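Local coordinates for Ddb_g0293866 (Dictyostelium discoideum, PDB 5LW6), which binds ADP-ribose through its macrodomain, the part described here, and may serve as a poly-ADP-ribose-binding sensor in DNA damage repair, at residues W152-T157 / L216-N221; F60-T65 / P239-T244. One frame throughout, in Å; residues are numbered along the deposited sequence.

Interaction 1 (W152-T157 / L216-N221); sequences WRLKKT and LVLGVN
W152 and L154 face L218 and L216 with the CA atoms of W152 and L218 7.0 Å apart and those of L154 and L216 7.2 Å apart, with no backbone pairing between them. In this macrodomain, an alpha/beta fold on a six-stranded mixed sheet, 152-157 belongs to the loop between strand 145-149 and helix 161-167, while 216-221 runs off the end of the neighbouring strand 213-217. The link is apolar. L154 sends its CD2 methyl between two leucines: CD2 of L154 lies 3.5 Å from CD1 of L218 and 4.0 Å from CD1 of L216. Its CG stands beside the backbone N, anti to the carbonyl carbon (chi1 -67°), which helps carry the methyl in, although the CB itself does not point at the strand. The side chains of L154 and L218 cross at about a right angle, and their methyls meet at the crossing. Y190 of strand 189-193 and T176 of helix 169-179 also pack on L154.

Away from the leucines the loop turns to the exterior. The CB of the exposed W152 points away from the strand, and its indole takes the CD methylene of R153 over one face, 3.3 Å above the ring plane and offset toward the rim. Beyond it, K155 folds its NZ back to R153 O at 3.2 Å, with a C=O...N angle of 127° and the donor tilted 22° from the carbonyl plane. W152 joins the interface through its backbone: the second methyl of L218, CD2, sits 3.7 Å from W152 CA.

Interaction 2 (F60-T65 / P239-T244); sequences FISTST and PLLLET
I61 and S62 close on L241 of helix 237-253, and the tight part of the contact gathers round one methyl. CD1 of L241 lies 3.6 Å from CG2 of I61 and 3.8 Å from OG of S62. The CG of L241 stands opposite its backbone N (chi1 -179°), which swings the branch toward the loop; the side chains of I61 and L241 run alongside each other, pointing opposite ways. S62 OG touches the methyl only by packing, since its hydrogen bond goes to V220 O. Across these segments the lighter contact is at T244, whose CG2 meets CD1 of I61 at 4.1 Å, while T244 OG1 turns back to its own helix and bonds to L240 O at 2.8 Å. That carbonyl also accepts from T244 N, on the other face of its plane. An alanine in place of T244 would probably open a gap beside I61 CD1 and leave L240 O with only the T244 N bond of the two described. The loop opens with a type II beta turn from F60 to T63, in which T63 N and OG1 both bond to F60 O and the T63 CG2 methyl sits over the centre of the F60 ring. Past it the loop leaves the helix, and S64 and T65 are partly exposed. Helix 70-87 adds I76 against L241, and V217 of strand 213-217 touches both I61 and T244.

In the fold
Both contacts lie at loops that leave central strands of the macrodomain sheet, with their centres 11 Å apart. Strand 55-59 leads into 60-65, strand 145-149 precedes 152-157 and strand 213-217 leads into 216-221; these three strands are adjacent and parallel. Along the chain the order is 60-65, 152-157, 216-221, 239-244, so interaction 2 brackets interaction 1. Besides the S62-V220 bond, they touch where V217 CG1 packs on T244 CG2 at 3.4 Å. The 216-221 segment thus bridges the 152-157 loop and helix 237-253. All three loops follow the C-terminal ends of their strands, the side where macrodomains generally bind ADP-ribose, and so probably lie near that site.

Interaction 1 (W152-T157 / L216-N221)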
loop_
_atom_site.group_PDB
_atom_site.type_symbol
_atom_site.label_atom_id
_atom_site.label_comp_id
_atom_site.label_asym_id
_atom_site.label_seq_id
_atom_site.Cartn_x
_atom_site.Cartn_y
_atom_site.Cartn_z
ATOM N N TRP A 152 -7.392 2.805 -12.290
ATOM C CA TRP A 152 -8.809 2.539 -12.255
ATOM C C TRP A 152 -9.150 1.159 -12.862
ATOM O O TRP A 152 -10.158 0.499 -12.466
ATOM C CB TRP A 152 -9.628 3.699 -12.910
ATOM C CG TRP A 152 -9.541 3.739 -14.357
ATOM C CD1 TRP A 152 -8.591 4.336 -15.077
ATOM C CD2 TRP A 152 -10.416 3.065 -15.289
ATOM N NE1 TRP A 152 -8.805 4.075 -16.432
ATOM C CE2 TRP A 152 -9.939 3.325 -16.560
ATOM C CE3 TRP A 152 -11.556 2.283 -15.151
ATOM C CZ2 TRP A 152 -10.564 2.824 -17.718
ATOM C CZ3 TRP A 152 -12.169 1.783 -16.299
ATOM C CH2 TRP A 152 -11.668 2.084 -17.558
ATOM N N ARG A 153 -8.319 0.715 -13.802
ATOM C CA ARG A 153 -8.615 -0.516 -14.527
ATOM C C ARG A 153 -8.453 -1.777 -13.690
ATOM O O ARG A 153 -8.934 -2.840 -14.036
ATOM C CB ARG A 153 -7.695 -0.666 -15.727
ATOM C CG ARG A 153 -7.830 0.311 -16.851
ATOM C CD ARG A 153 -8.993 -0.054 -17.753
ATOM N NE ARG A 153 -8.730 -0.868 -18.956
ATOM C CZ ARG A 153 -8.082 -0.424 -20.050
ATOM N NH1 ARG A 153 -7.508 0.800 -20.127
ATOM N NH2 ARG A 153 -7.964 -1.243 -21.061
ATOM N N LEU A 154 -7.655 -1.675 -12.638
ATOM C CA LEU A 154 -7.442 -2.761 -11.753
ATOM C C LEU A 154 -6.768 -3.963 -12.465
ATOM O O LEU A 154 -7.138 -5.109 -12.283
ATOM C CB LEU A 154 -8.726 -3.169 -11.051
ATOM C CG LEU A 154 -9.331 -2.173 -10.059
ATOM C CD1 LEU A 154 -10.488 -2.841 -9.368
ATOM C CD2 LEU A 154 -8.308 -1.520 -9.073
ATOM N N LYS A 155 -5.802 -3.610 -13.299
ATOM C CA LYS A 155 -5.076 -4.555 -14.160
ATOM C C LYS A 155 -3.570 -4.391 -13.963
ATOM O O LYS A 155 -3.050 -3.371 -13.459
ATOM C CB LYS A 155 -5.401 -4.283 -15.627
ATOM C CG LYS A 155 -6.802 -4.749 -15.950
ATOM C CD LYS A 155 -7.153 -4.571 -17.400
ATOM C CE LYS A 155 -8.644 -4.850 -17.600
ATOM N NZ LYS A 155 -9.510 -3.772 -17.000
ATOM N N LYS A 156 -2.879 -5.362 -14.471
ATOM C CA LYS A 156 -1.400 -5.269 -14.494
ATOM C C LYS A 156 -0.867 -3.987 -15.046
ATOM O O LYS A 156 -1.367 -3.484 -16.087
ATOM C CB LYS A 156 -0.880 -6.421 -15.311
ATOM C CG LYS A 156 0.627 -6.425 -15.364
ATOM C CD LYS A 156 1.087 -7.635 -16.160
ATOM C CE LYS A 156 1.466 -7.208 -17.553
ATOM N NZ LYS A 156 1.284 -8.395 -18.428
ATOM N N THR A 157 0.104 -3.379 -14.359
ATOM C CA THR A 157 0.784 -2.224 -14.923
ATOM C C THR A 157 2.241 -2.584 -15.166
ATOM O O THR A 157 2.680 -3.592 -14.613
ATOM C CB THR A 157 0.753 -0.986 -13.985
ATOM O OG1 THR A 157 1.766 -1.103 -13.007
ATOM C CG2 THR A 157 -0.543 -0.825 -13.269
ATOM N N LEU A 216 -4.737 -3.630 -4.102
ATOM C CA LEU A 216 -4.431 -2.735 -5.163
ATOM C C LEU A 216 -4.801 -1.339 -4.660
ATOM O O LEU A 216 -5.898 -1.128 -4.222
ATOM C CB LEU A 216 -5.355 -3.100 -6.351
ATOM C CG LEU A 216 -5.192 -4.520 -6.901
ATOM C CD1 LEU A 216 -5.997 -4.638 -8.175
ATOM C CD2 LEU A 216 -3.793 -4.864 -7.301
ATOM N N VAL A 217 -3.868 -0.404 -4.762
ATOM C CA VAL A 217 -3.977 0.895 -4.101
ATOM C C VAL A 217 -4.060 1.947 -5.202
ATOM O O VAL A 217 -3.150 2.055 -5.981
ATOM C CB VAL A 217 -2.668 1.132 -3.288
ATOM C CG1 VAL A 217 -2.658 2.520 -2.716
ATOM C CG2 VAL A 217 -2.537 0.085 -2.184
ATOM N N LEU A 218 -5.124 2.726 -5.271
ATOM C CA LEU A 218 -5.294 3.682 -6.346
ATOM C C LEU A 218 -4.914 5.097 -5.806
ATOM O O LEU A 218 -5.753 5.899 -5.399
ATOM C CB LEU A 218 -6.730 3.609 -6.893
ATOM C CG LEU A 218 -6.894 2.564 -7.985
ATOM C CD1 LEU A 218 -6.693 1.167 -7.483
ATOM C CD2 LEU A 218 -8.276 2.702 -8.572
ATOM N N GLY A 219 -3.614 5.346 -5.718
ATOM C CA GLY A 219 -3.113 6.622 -5.262
ATOM C C GLY A 219 -3.248 7.633 -6.418
ATOM O O GLY A 219 -3.575 7.279 -7.548
ATOM N N VAL A 220 -2.888 8.859 -6.116
ATOM C CA VAL A 220 -3.009 9.979 -7.000
ATOM C C VAL A 220 -1.815 9.996 -7.956
ATOM O O VAL A 220 -0.677 9.930 -7.550
ATOM C CB VAL A 220 -3.071 11.268 -6.177
ATOM C CG1 VAL A 220 -3.002 12.479 -7.069
ATOM C CG2 VAL A 220 -4.306 11.292 -5.308
ATOM N N ASN A 221 -2.114 10.024 -9.252
ATOM C CA ASN A 221 -1.069 10.149 -10.257
ATOM C C ASN A 221 -0.931 11.586 -10.717
ATOM O O ASN A 221 -1.889 12.259 -11.048
ATOM C CB ASN A 221 -1.425 9.331 -11.505
ATOM C CG ASN A 221 -0.441 9.557 -12.614
ATOM O OD1 ASN A 221 0.750 9.477 -12.377
ATOM N ND2 ASN A 221 -0.933 9.845 -13.841
#

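Interaction 2 (F60-T65 / P239-T244)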
loop_
_atom_site.group_PDB
_atom_site.type_symbol
_atom_site.label_atom_id
_atom_site.label_comp_id
_atom_site.label_asym_id
_atom_site.label_seq_id
_atom_site.Cartn_x
_atom_site.Cartn_y
_atom_site.Cartn_z
ATOM N N PHE A 60 5.513 3.603 -0.839
ATOM C CA PHE A 60 5.475 5.030 -0.517
ATOM C C PHE A 60 4.583 5.666 -1.579
ATOM O O PHE A 60 5.017 6.025 -2.690
ATOM C CB PHE A 60 6.905 5.531 -0.511
ATOM C CG PHE A 60 7.114 6.942 -0.053
ATOM C CD1 PHE A 60 6.162 7.631 0.668
ATOM C CD2 PHE A 60 8.393 7.563 -0.255
ATOM C CE1 PHE A 60 6.399 8.897 1.159
ATOM C CE2 PHE A 60 8.612 8.875 0.224
ATOM C CZ PHE A 60 7.616 9.541 0.906
ATOM N N ILE A 61 3.296 5.700 -1.250
ATOM C CA ILE A 61 2.254 5.841 -2.267
ATOM C C ILE A 61 2.482 7.064 -3.141
ATOM O O ILE A 61 2.714 8.155 -2.614
ATOM C CB ILE A 61 0.853 5.831 -1.616
ATOM C CG1 ILE A 61 0.713 4.601 -0.666
ATOM C CG2 ILE A 61 -0.213 6.047 -2.673
ATOM C CD1 ILE A 61 -0.654 4.564 -0.007
ATOM N N SER A 62 2.471 6.813 -4.452
ATOM C CA SER A 62 2.486 7.831 -5.553
ATOM C C SER A 62 3.833 8.489 -5.787
ATOM O O SER A 62 3.925 9.379 -6.617
ATOM C CB SER A 62 1.424 8.886 -5.301
ATOM O OG SER A 62 0.155 8.249 -5.431
ATOM N N THR A 63 4.878 8.074 -5.097
ATOM C CA THR A 63 6.134 8.790 -5.153
ATOM C C THR A 63 7.026 8.425 -6.282
ATOM O O THR A 63 7.986 9.144 -6.584
ATOM C CB THR A 63 6.982 8.663 -3.878
ATOM O OG1 THR A 63 7.305 7.326 -3.589
ATOM C CG2 THR A 63 6.232 9.263 -2.709
ATOM N N SER A 64 6.863 7.329 -6.906
ATOM C CA SER A 64 7.974 7.242 -7.928
ATOM C C SER A 64 7.418 7.517 -9.301
ATOM O O SER A 64 7.303 8.708 -9.720
ATOM C CB SER A 64 8.751 5.952 -7.794
ATOM O OG SER A 64 7.871 4.946 -7.342
ATOM N N THR A 65 6.933 6.475 -9.958
ATOM C CA THR A 65 6.343 6.662 -11.274
ATOM C C THR A 65 5.238 7.710 -11.346
ATOM O O THR A 65 5.176 8.464 -12.317
ATOM C CB THR A 65 5.803 5.280 -11.766
ATOM O OG1 THR A 65 6.911 4.378 -11.859
ATOM C CG2 THR A 65 5.124 5.359 -13.073
ATOM N N PRO A 239 -5.680 15.828 -0.441
ATOM C CA PRO A 239 -6.754 15.130 0.175
ATOM C C PRO A 239 -6.965 13.700 -0.309
ATOM O O PRO A 239 -7.247 12.822 0.473
ATOM C CB PRO A 239 -7.963 15.998 -0.168
ATOM C CG PRO A 239 -7.421 17.334 -0.349
ATOM C CD PRO A 239 -6.109 17.163 -0.955
ATOM N N LEU A 240 -6.854 13.484 -1.611
ATOM C CA LEU A 240 -6.992 12.131 -2.122
ATOM C C LEU A 240 -5.801 11.227 -1.774
ATOM O O LEU A 240 -6.017 10.048 -1.559
ATOM C CB LEU A 240 -7.254 12.139 -3.598
ATOM C CG LEU A 240 -8.725 12.441 -3.973
ATOM C CD1 LEU A 240 -8.748 12.659 -5.463
ATOM C CD2 LEU A 240 -9.728 11.381 -3.554
ATOM N N LEU A 241 -4.598 11.750 -1.681
ATOM C CA LEU A 241 -3.492 10.847 -1.246
ATOM C C LEU A 241 -3.720 10.439 0.216
ATOM O O LEU A 241 -3.523 9.289 0.614
ATOM C CB LEU A 241 -2.162 11.509 -1.434
ATOM C CG LEU A 241 -0.949 10.671 -1.044
ATOM C CD1 LEU A 241 -0.862 9.463 -1.937
ATOM C CD2 LEU A 241 0.275 11.545 -1.167
ATOM N N LEU A 242 -4.115 11.375 1.069
ATOM C CA LEU A 242 -4.449 11.018 2.424
ATOM C C LEU A 242 -5.546 10.002 2.508
ATOM O O LEU A 242 -5.459 9.058 3.322
ATOM C CB LEU A 242 -4.794 12.267 3.273
ATOM C CG LEU A 242 -5.199 11.985 4.708
ATOM C CD1 LEU A 242 -4.044 11.504 5.513
ATOM C CD2 LEU A 242 -5.831 13.245 5.293
ATOM N N GLU A 243 -6.599 10.190 1.717
ATOM C CA GLU A 243 -7.692 9.247 1.717
ATOM C C GLU A 243 -7.212 7.852 1.285
ATOM O O GLU A 243 -7.724 6.859 1.770
ATOM C CB GLU A 243 -8.782 9.726 0.764
ATOM C CG GLU A 243 -9.981 8.810 0.621
ATOM C CD GLU A 243 -10.835 8.499 1.834
ATOM O OE1 GLU A 243 -10.713 9.088 2.942
ATOM O OE2 GLU A 243 -11.750 7.620 1.635
ATOM N N THR A 244 -6.261 7.793 0.361
ATOM C CA THR A 244 -5.627 6.516 -0.056
ATOM C C THR A 244 -5.027 5.807 1.175
ATOM O O THR A 244 -5.263 4.626 1.387
ATOM C CB THR A 244 -4.636 6.681 -1.187
ATOM O OG1 THR A 244 -5.152 7.511 -2.255
ATOM C CG2 THR A 244 -4.278 5.375 -1.736
#